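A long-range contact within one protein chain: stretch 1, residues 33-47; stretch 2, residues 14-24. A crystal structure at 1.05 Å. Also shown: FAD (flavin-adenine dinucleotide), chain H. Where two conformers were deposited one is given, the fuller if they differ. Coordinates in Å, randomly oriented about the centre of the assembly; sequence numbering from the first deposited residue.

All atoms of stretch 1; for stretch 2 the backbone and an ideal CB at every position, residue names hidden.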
# COMPACT_ATOMS: atom_id res chain seq x y z
N ASP A 33 17.13 25.81 -11.12
CA ASP A 33 15.70 26.04 -10.99
C ASP A 33 14.97 24.77 -11.40
O ASP A 33 15.47 24.01 -12.22
CB ASP A 33 15.29 27.23 -11.85
CG ASP A 33 16.22 28.43 -11.69
OD1 ASP A 33 16.25 28.98 -10.60
OD2 ASP A 33 16.99 28.86 -12.59
N MET A 34 13.78 24.57 -10.85
CA MET A 34 13.03 23.35 -11.03
C MET A 34 11.56 23.63 -11.30
O MET A 34 10.96 24.54 -10.74
CB MET A 34 13.11 22.44 -9.80
CG MET A 34 14.39 21.65 -9.66
SD MET A 34 14.60 20.30 -10.83
CE MET A 34 16.23 19.79 -10.29
N ALA A 35 10.98 22.80 -12.15
CA ALA A 35 9.54 22.74 -12.41
C ALA A 35 9.20 21.26 -12.29
O ALA A 35 9.86 20.43 -12.91
CB ALA A 35 9.22 23.25 -13.79
N VAL A 36 8.17 20.94 -11.53
CA VAL A 36 7.75 19.56 -11.29
C VAL A 36 6.30 19.36 -11.71
O VAL A 36 5.42 20.06 -11.23
CB VAL A 36 7.89 19.25 -9.79
CG1 VAL A 36 7.33 17.85 -9.46
CG2 VAL A 36 9.31 19.40 -9.33
N ASP A 37 6.06 18.41 -12.61
CA ASP A 37 4.73 17.98 -13.02
C ASP A 37 4.55 16.57 -12.49
O ASP A 37 5.34 15.68 -12.77
CB ASP A 37 4.60 17.95 -14.54
CG ASP A 37 4.49 19.32 -15.16
OD1 ASP A 37 4.22 20.29 -14.43
OD2 ASP A 37 4.66 19.42 -16.39
N MET A 38 3.48 16.37 -11.73
CA MET A 38 3.15 15.10 -11.14
C MET A 38 1.94 14.53 -11.83
O MET A 38 0.90 15.17 -11.88
CB MET A 38 2.89 15.32 -9.65
CG MET A 38 2.58 14.07 -8.91
SD MET A 38 2.40 14.34 -7.12
CE MET A 38 4.04 14.54 -6.58
N LEU A 39 2.09 13.33 -12.39
CA LEU A 39 1.06 12.64 -13.14
C LEU A 39 0.58 11.46 -12.34
O LEU A 39 1.37 10.61 -11.98
CB LEU A 39 1.65 12.10 -14.46
CG LEU A 39 2.39 13.13 -15.32
CD1 LEU A 39 2.73 12.46 -16.67
CD2 LEU A 39 1.74 14.40 -15.48
N GLU A 40 -0.71 11.39 -12.09
CA GLU A 40 -1.29 10.39 -11.21
C GLU A 40 -2.43 9.68 -11.90
O GLU A 40 -3.32 10.30 -12.47
CB GLU A 40 -1.79 11.06 -9.94
CG GLU A 40 -2.74 10.22 -9.08
CD GLU A 40 -2.15 8.91 -8.60
OE1 GLU A 40 -1.00 8.93 -8.12
OE2 GLU A 40 -2.86 7.88 -8.71
N MET A 41 -2.40 8.36 -11.80
CA MET A 41 -3.39 7.47 -12.38
C MET A 41 -4.84 7.74 -11.94
O MET A 41 -5.76 7.64 -12.73
CB MET A 41 -2.98 6.04 -11.94
CG MET A 41 -4.05 4.98 -12.21
SD MET A 41 -3.39 3.33 -12.28
CE MET A 41 -3.02 2.92 -10.43
N LEU A 42 -4.99 7.96 -10.64
CA LEU A 42 -6.30 8.21 -10.06
C LEU A 42 -6.63 9.69 -10.11
O LEU A 42 -5.75 10.53 -10.28
CB LEU A 42 -6.31 7.76 -8.59
CG LEU A 42 -5.96 6.30 -8.37
CD1 LEU A 42 -6.04 5.98 -6.89
CD2 LEU A 42 -6.85 5.36 -9.15
N PRO A 43 -7.89 10.06 -9.94
CA PRO A 43 -8.23 11.48 -9.83
C PRO A 43 -7.69 12.14 -8.57
O PRO A 43 -7.63 13.37 -8.50
CB PRO A 43 -9.77 11.46 -9.82
CG PRO A 43 -10.11 10.22 -10.55
CD PRO A 43 -9.10 9.23 -10.08
N THR A 44 -7.35 11.33 -7.58
CA THR A 44 -6.98 11.78 -6.26
C THR A 44 -5.51 11.48 -5.99
O THR A 44 -5.05 10.40 -6.34
CB THR A 44 -7.84 11.07 -5.20
OG1 THR A 44 -7.61 9.65 -5.29
CG2 THR A 44 -9.33 11.28 -5.41
N PRO A 45 -4.82 12.39 -5.31
CA PRO A 45 -3.42 12.18 -4.94
C PRO A 45 -3.31 11.36 -3.66
O PRO A 45 -4.29 10.98 -3.03
CB PRO A 45 -2.92 13.60 -4.72
CG PRO A 45 -4.14 14.29 -4.10
CD PRO A 45 -5.29 13.71 -4.86
N TRP A 46 -2.05 11.10 -3.31
CA TRP A 46 -1.59 10.61 -2.01
C TRP A 46 -1.35 9.10 -1.93
O TRP A 46 -0.85 8.61 -0.93
CB TRP A 46 -2.42 11.11 -0.82
CG TRP A 46 -2.58 12.63 -0.78
CD1 TRP A 46 -1.78 13.59 -1.40
CD2 TRP A 46 -3.57 13.34 -0.07
NE1 TRP A 46 -2.27 14.84 -1.13
CE2 TRP A 46 -3.38 14.72 -0.34
CE3 TRP A 46 -4.64 12.97 0.75
CZ2 TRP A 46 -4.20 15.71 0.22
CZ3 TRP A 46 -5.43 13.94 1.30
CH2 TRP A 46 -5.23 15.29 1.01
N GLY A 47 -1.67 8.38 -2.99
CA GLY A 47 -1.37 6.97 -3.05
C GLY A 47 -1.95 6.24 -1.87
O GLY A 47 -3.11 6.41 -1.50
N UNK A 14 6.44 8.61 -1.83
CA UNK A 14 7.75 8.70 -2.48
C UNK A 14 7.77 9.81 -3.53
O UNK A 14 8.75 10.53 -3.63
CB UNK A 14 8.12 7.36 -3.13
N UNK A 15 6.68 9.96 -4.26
CA UNK A 15 6.54 11.04 -5.23
C UNK A 15 6.65 12.41 -4.56
O UNK A 15 7.35 13.29 -5.05
CB UNK A 15 5.20 10.92 -5.96
N UNK A 16 5.91 12.59 -3.47
CA UNK A 16 5.92 13.88 -2.79
C UNK A 16 7.22 14.20 -2.09
O UNK A 16 7.65 15.36 -2.06
CB UNK A 16 4.78 13.93 -1.77
N UNK A 17 7.88 13.18 -1.55
CA UNK A 17 9.20 13.40 -0.98
C UNK A 17 10.20 13.76 -2.08
O UNK A 17 11.02 14.66 -1.91
CB UNK A 17 9.67 12.16 -0.22
N UNK A 18 10.09 13.10 -3.22
CA UNK A 18 10.96 13.45 -4.35
C UNK A 18 10.72 14.89 -4.79
O UNK A 18 11.65 15.64 -5.03
CB UNK A 18 10.73 12.50 -5.52
N UNK A 19 9.44 15.26 -4.90
CA UNK A 19 9.10 16.62 -5.30
C UNK A 19 9.71 17.63 -4.35
O UNK A 19 10.31 18.63 -4.77
CB UNK A 19 7.58 16.80 -5.36
N UNK A 20 9.56 17.37 -3.06
CA UNK A 20 10.11 18.28 -2.07
C UNK A 20 11.61 18.37 -2.19
O UNK A 20 12.18 19.47 -2.09
CB UNK A 20 9.72 17.84 -0.66
N UNK A 21 12.27 17.24 -2.40
CA UNK A 21 13.74 17.25 -2.54
C UNK A 21 14.19 18.05 -3.76
O UNK A 21 15.18 18.76 -3.70
CB UNK A 21 14.27 15.82 -2.64
N UNK A 22 13.47 17.94 -4.86
CA UNK A 22 13.80 18.68 -6.06
C UNK A 22 13.68 20.17 -5.82
O UNK A 22 14.55 20.96 -6.19
CB UNK A 22 12.90 18.25 -7.22
N UNK A 23 12.57 20.59 -5.21
CA UNK A 23 12.34 22.01 -4.99
C UNK A 23 13.32 22.58 -3.97
O UNK A 23 13.79 23.72 -4.09
CB UNK A 23 10.90 22.25 -4.53
N UNK A 24 13.66 21.78 -2.97
CA UNK A 24 14.66 22.18 -1.97
C UNK A 24 16.04 22.40 -2.59
O UNK A 24 16.73 23.34 -2.26
CB UNK A 24 14.75 21.12 -0.87
PA FAD H . 2.10 4.47 -3.23
O1A FAD H . 1.47 3.19 -3.58
O2A FAD H . 1.72 5.16 -1.97
O5B FAD H . 1.84 5.51 -4.41
C5B FAD H . 1.94 5.09 -5.78
C4B FAD H . 1.10 6.06 -6.60
O4B FAD H . 1.42 5.83 -7.97
C3B FAD H . -0.41 5.86 -6.45
O3B FAD H . -1.10 7.07 -6.23
C2B FAD H . -0.79 5.21 -7.76
O2B FAD H . -2.13 5.37 -8.17
C1B FAD H . 0.22 5.85 -8.72
N9A FAD H . 0.45 5.10 -9.95
C8A FAD H . 0.71 3.76 -10.06
N7A FAD H . 0.89 3.39 -11.32
C5A FAD H . 0.70 4.54 -12.06
C6A FAD H . 0.75 4.76 -13.44
N6A FAD H . 1.05 3.83 -14.33
N1A FAD H . 0.52 6.04 -13.86
C2A FAD H . 0.27 7.01 -12.94
N3A FAD H . 0.22 6.86 -11.61
C4A FAD H . 0.44 5.61 -11.22
N1 FAD H . 2.71 3.27 6.42
C2 FAD H . 2.65 3.97 7.59
O2 FAD H . 3.55 4.71 7.93
N3 FAD H . 1.55 3.80 8.41
C4 FAD H . 0.46 3.04 8.09
O4 FAD H . -0.52 2.96 8.86
C4X FAD H . 0.51 2.36 6.86
N5 FAD H . -0.56 1.59 6.45
C5X FAD H . -0.48 0.91 5.27
C6 FAD H . -1.52 0.11 4.86
C7 FAD H . -1.47 -0.66 3.72
C7M FAD H . -2.64 -1.50 3.30
C8 FAD H . -0.31 -0.58 2.93
C8M FAD H . -0.18 -1.41 1.68
C9 FAD H . 0.75 0.24 3.31
C9A FAD H . 0.69 0.99 4.47
N10 FAD H . 1.75 1.80 4.89
C10 FAD H . 1.65 2.50 6.06
C1' FAD H . 2.98 1.97 4.06
C2' FAD H . 2.83 3.11 3.06
O2' FAD H . 1.57 2.98 2.43
C3' FAD H . 3.96 3.04 2.02
O3' FAD H . 5.23 3.20 2.64
C4' FAD H . 3.94 4.14 0.96
O4' FAD H . 2.61 4.52 0.61
C5' FAD H . 4.69 3.69 -0.29
O5' FAD H . 4.79 4.87 -1.11
P FAD H . 4.99 4.85 -2.69
O1P FAD H . 5.05 6.28 -3.05
O2P FAD H . 6.11 3.97 -3.13
O3P FAD H . 3.69 4.17 -3.29

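Stretch 2 is helical throughout and runs nearly antiparallel to strand 34-40, at 164° and 8.5 Å at closest approach. Alternate strand residues, Met34, Val36 and Met38, point toward the helix. They offer an apolar surface and no charge, so the facing positions call for apolar side chains.

Position 14 has nothing of stretch 1 within 5.5 Å of its ideal CB. The FAD phosphate is nearby, with O1P close to the backbone nitrogen. A small polar side chain able to donate would suit. The residue is Ser14. Its N donates to FAD O1P at 3.0 Å, and its OG donates to the same O1P at 2.7 Å.

Position 15 points its CB toward the strand, and the ideal CB lies 3.9 Å from Met38 CE. That leaves little room in this direction, so a small residue such as alanine, glycine or perhaps serine is expected. It is Ala15, whose CB packs on Met38 CE at 3.9 Å.

Position 16 also points toward stretch 1, but its ideal CB is 4.9 Å from Met38 CE. Beyond it lies a space bordered by Met38 and Trp46. A large apolar side chain, such as leucine, methionine or an aromatic, could fill it. The residue is Phe16, with chi1 at -88° (m). Met38 lies over one face of its ring: CE is 3.7 Å from the ring centroid, almost on the normal, and SD is 3.6 Å from Phe16 CZ. Trp46 makes an offset edge-to-face pair with this ring, with Trp46 CD1 4.0 Å from Phe16 CE2. Phe16 thus links the strand to the loop that follows it.

Position 17 is out of reach of stretch 1, which sets no preference. It is Phe17. Position 18 points sideways and also leaves the choice open. It is Ala18.

Position 19 points toward the strand again. Its ideal CB is 4.2 Å from Val36 CG1 and 4.4 Å from Met38 CE, so a small side chain fits best. The residue is Ala19, and its methyl keeps both contacts at those distances.

Position 20 points away, so many residues would do. It is Ala20. Position 21 is out of reach, and stretch 1 does not restrict it. It is Ser21, whose OG is hydrogen-bonded elsewhere in the structure.

Position 22 points toward the strand, with its ideal CB 4.3 Å from Val36 CG2 and 4.4 Å from Met34 CG. A branched or flexible apolar side chain could spread over these two residues. Leucine, isoleucine and methionine are all plausible. It is Leu22: CD1 reaches Val36 CG2 at 4.1 Å, and CD2 meets Met34 CE at 3.9 Å.

Position 23 starts sideways, with nothing of stretch 1 within 5.5 Å of its ideal CB. Only a longer side chain would reach the strand, and an apolar one would match it. It is Leu23. Its CD2 comes within 4.1 Å of Val36 CG2 and 4.3 Å of Met34 CB.

Position 24 is out of reach, and a polar residue is acceptable. It is Lys24.

Stretch 2, residues 14-24: SAFFAAASLLK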
# COMPACT_ATOMS: atom_id res chain seq x y z
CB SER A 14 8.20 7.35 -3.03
OG SER A 14 7.48 6.92 -4.16
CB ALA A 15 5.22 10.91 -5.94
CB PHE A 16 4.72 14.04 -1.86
CG PHE A 16 3.54 14.60 -2.57
CD1 PHE A 16 3.49 15.96 -2.86
CD2 PHE A 16 2.47 13.80 -2.97
CE1 PHE A 16 2.42 16.49 -3.54
CE2 PHE A 16 1.43 14.35 -3.67
CZ PHE A 16 1.41 15.67 -3.95
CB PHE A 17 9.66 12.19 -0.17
CG PHE A 17 8.86 11.95 1.12
CD1 PHE A 17 8.53 12.95 1.99
CD2 PHE A 17 8.50 10.66 1.46
CE1 PHE A 17 7.82 12.69 3.13
CE2 PHE A 17 7.81 10.42 2.63
CZ PHE A 17 7.49 11.42 3.44
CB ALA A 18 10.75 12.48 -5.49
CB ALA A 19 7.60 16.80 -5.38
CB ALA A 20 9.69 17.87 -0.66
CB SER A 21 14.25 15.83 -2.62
OG SER A 21 14.08 15.13 -1.42
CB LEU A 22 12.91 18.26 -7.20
CG LEU A 22 13.15 16.86 -7.76
CD1 LEU A 22 11.93 16.35 -8.51
CD2 LEU A 22 14.40 16.81 -8.64
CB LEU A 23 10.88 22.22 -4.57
CG LEU A 23 9.84 21.84 -5.61
CD1 LEU A 23 8.45 21.94 -5.02
CD2 LEU A 23 9.98 22.66 -6.88
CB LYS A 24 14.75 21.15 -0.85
CG LYS A 24 15.78 21.47 0.22
CD LYS A 24 15.85 20.35 1.26
CE LYS A 24 16.32 19.00 0.69
NZ LYS A 24 16.10 17.89 1.65
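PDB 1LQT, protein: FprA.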